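Local coordinates for tRNA threonylcarbamoyladenosine biosynthesis protein TsaE (PDB 1HTW) that binds ATP and magnesium and is required for forming the threonylcarbamoyl group on adenosine 37 of tRNAs that read codons beginning with adenine, at residues M35-G40 with P123-L128. Sequence-based numbering, arbitrary orientation.
Sequences MVYLNG and PEADIL. With NA (sodium ion), chain F; MG (magnesium ion), chain E.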
loop_
_atom_site.group_PDB
_atom_site.type_symbol
_atom_site.label_atom_id
_atom_site.label_comp_id
_atom_site.label_asym_id
_atom_site.label_seq_id
_atom_site.Cartn_x
_atom_site.Cartn_y
_atom_site.Cartn_z
ATOM N N MET A 35 -2.002 4.619 -6.037
ATOM C CA MET A 35 -0.619 4.513 -5.503
ATOM C C MET A 35 -0.673 4.731 -3.988
ATOM O O MET A 35 -1.054 5.774 -3.486
ATOM C CB MET A 35 0.285 5.518 -6.182
ATOM C CG MET A 35 0.148 5.430 -7.744
ATOM S SD MET A 35 1.037 3.795 -8.348
ATOM C CE MET A 35 2.746 4.084 -7.736
ATOM N N VAL A 36 -0.208 3.694 -3.266
ATOM C CA VAL A 36 -0.191 3.784 -1.793
ATOM C C VAL A 36 1.281 3.611 -1.375
ATOM O O VAL A 36 1.819 2.522 -1.564
ATOM C CB VAL A 36 -1.015 2.672 -1.186
ATOM C CG1 VAL A 36 -1.141 2.884 0.357
ATOM C CG2 VAL A 36 -2.508 2.742 -1.687
ATOM N N TYR A 37 1.830 4.633 -0.710
ATOM C CA TYR A 37 3.205 4.499 -0.211
ATOM C C TYR A 37 3.131 4.138 1.269
ATOM O O TYR A 37 2.506 4.860 2.030
ATOM C CB TYR A 37 3.906 5.852 -0.309
ATOM C CG TYR A 37 4.308 6.316 -1.695
ATOM C CD1 TYR A 37 3.872 5.701 -2.865
ATOM C CD2 TYR A 37 5.115 7.435 -1.790
ATOM C CE1 TYR A 37 4.261 6.211 -4.113
ATOM C CE2 TYR A 37 5.514 7.938 -3.015
ATOM C CZ TYR A 37 5.078 7.317 -4.156
ATOM O OH TYR A 37 5.498 7.849 -5.375
ATOM N N LEU A 38 3.731 2.983 1.636
ATOM C CA LEU A 38 3.716 2.489 2.991
ATOM C C LEU A 38 5.082 2.812 3.641
ATOM O O LEU A 38 6.118 2.406 3.148
ATOM C CB LEU A 38 3.532 0.956 3.036
ATOM C CG LEU A 38 2.260 0.416 2.374
ATOM C CD1 LEU A 38 2.290 -1.102 2.321
ATOM C CD2 LEU A 38 1.049 0.972 3.081
ATOM N N ASN A 39 5.014 3.682 4.654
ATOM C CA ASN A 39 6.221 4.226 5.280
ATOM C C ASN A 39 6.280 3.848 6.769
ATOM O O ASN A 39 5.333 3.558 7.445
ATOM C CB ASN A 39 6.145 5.756 5.189
ATOM C CG ASN A 39 6.193 6.277 3.757
ATOM O OD1 ASN A 39 6.894 5.690 2.897
ATOM N ND2 ASN A 39 5.424 7.329 3.524
ATOM N N GLY A 40 7.558 3.733 7.214
ATOM C CA GLY A 40 7.738 3.285 8.616
ATOM C C GLY A 40 9.045 2.483 8.678
ATOM O O GLY A 40 9.660 2.142 7.683
ATOM N N PRO A 123 5.034 6.747 -10.053
ATOM C CA PRO A 123 3.982 7.742 -10.042
ATOM C C PRO A 123 3.802 8.248 -8.598
ATOM O O PRO A 123 4.079 7.504 -7.650
ATOM C CB PRO A 123 2.736 6.997 -10.494
ATOM C CG PRO A 123 3.225 5.745 -11.138
ATOM C CD PRO A 123 4.571 5.433 -10.519
ATOM N N GLU A 124 3.384 9.489 -8.463
ATOM C CA GLU A 124 3.220 10.130 -7.170
ATOM C C GLU A 124 2.151 9.370 -6.374
ATOM O O GLU A 124 1.283 8.751 -6.978
ATOM C CB GLU A 124 2.794 11.586 -7.311
ATOM C CG GLU A 124 2.664 12.326 -5.990
ATOM C CD GLU A 124 1.562 13.368 -6.003
ATOM O OE1 GLU A 124 1.256 13.902 -7.091
ATOM O OE2 GLU A 124 0.988 13.625 -4.923
ATOM N N ALA A 125 2.287 9.405 -5.045
ATOM C CA ALA A 125 1.335 8.686 -4.211
ATOM C C ALA A 125 -0.030 9.384 -4.151
ATOM O O ALA A 125 -0.080 10.596 -4.092
ATOM C CB ALA A 125 1.838 8.595 -2.769
ATOM N N ASP A 126 -1.067 8.562 -4.022
ATOM C CA ASP A 126 -2.391 9.135 -3.754
ATOM C C ASP A 126 -2.511 9.302 -2.230
ATOM O O ASP A 126 -3.151 10.216 -1.744
ATOM C CB ASP A 126 -3.510 8.234 -4.268
ATOM C CG ASP A 126 -3.556 8.280 -5.790
ATOM O OD1 ASP A 126 -4.005 9.338 -6.343
ATOM O OD2 ASP A 126 -3.113 7.331 -6.466
ATOM N N ILE A 127 -1.885 8.349 -1.522
ATOM C CA ILE A 127 -2.016 8.402 -0.036
ATOM C C ILE A 127 -0.699 7.841 0.559
ATOM O O ILE A 127 -0.102 6.956 -0.037
ATOM C CB ILE A 127 -3.210 7.586 0.408
ATOM C CG1 ILE A 127 -3.523 7.701 1.910
ATOM C CG2 ILE A 127 -3.059 6.120 0.037
ATOM C CD1 ILE A 127 -5.042 7.619 2.156
ATOM N N LEU A 128 -0.245 8.526 1.586
ATOM C CA LEU A 128 0.919 8.035 2.356
ATOM C C LEU A 128 0.359 7.359 3.591
ATOM O O LEU A 128 -0.521 7.898 4.250
ATOM C CB LEU A 128 1.816 9.181 2.845
ATOM C CG LEU A 128 2.256 10.204 1.842
ATOM C CD1 LEU A 128 3.189 11.243 2.499
ATOM C CD2 LEU A 128 2.984 9.533 0.683
HETATM NA NA NA F . 6.989 3.626 0.752
HETATM MG MG MG E . 11.316 3.366 6.491
HETATM O O HOH W 1 9.711 4.722 5.644
HETATM O O HOH W 2 13.368 2.341 7.266
HETATM O O HOH W 3 10.951 1.738 4.697
HETATM O O HOH W 4 11.322 4.957 8.399
#
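In the central sheet of this P-loop NTPase fold, strand 34-39, which runs into the nucleotide-binding loop at G40, pairs in parallel with the start of strand 127-134. Y37 N donates to I127 O at 3.1 Å, approaching the carbonyl almost head-on (C=O...N angle 163°). At M35 the ladder is supplemented by D126: I127 N gives M35 O a weak ladder bond, D126 N gives M35 O a stronger one (2.8 Å, on an in-plane lone pair), and D126 OD2 takes M35 N through its anti lone pair at 3.0 Å (N-H...O angle 176°). The other carboxylate oxygen, OD1, is held by K32 and T146.

The Y37 ring lies with one face against A125, in the loop that leads into the second strand. With chi1 at -74° its CG lies beside the backbone N, and A125 CB sits over the ring centre in a CH-pi contact, 3.4 Å from the Y37 ring centroid. Y37 OH donates to P123 O at 2.7 Å, from above the carbonyl plane, while L128 CD2 lies alongside Y37 CB and CD2. M35, bent at chi2 and chi3, brings CE to 3.6 Å from P123 CD. Further along the strand, L38 O and N39 OD1 bind sodium together with I112 and S115, N39 ND2 is hydrogen-bonded to N130 OD1, and G40 O binds a magnesium ion that carries four waters.

Both backbone polar groups of M35 are thus satisfied by D126 and I127, and the buried D126 carboxylate, bonded at both oxygens and paired with K32, is probably kept ionised.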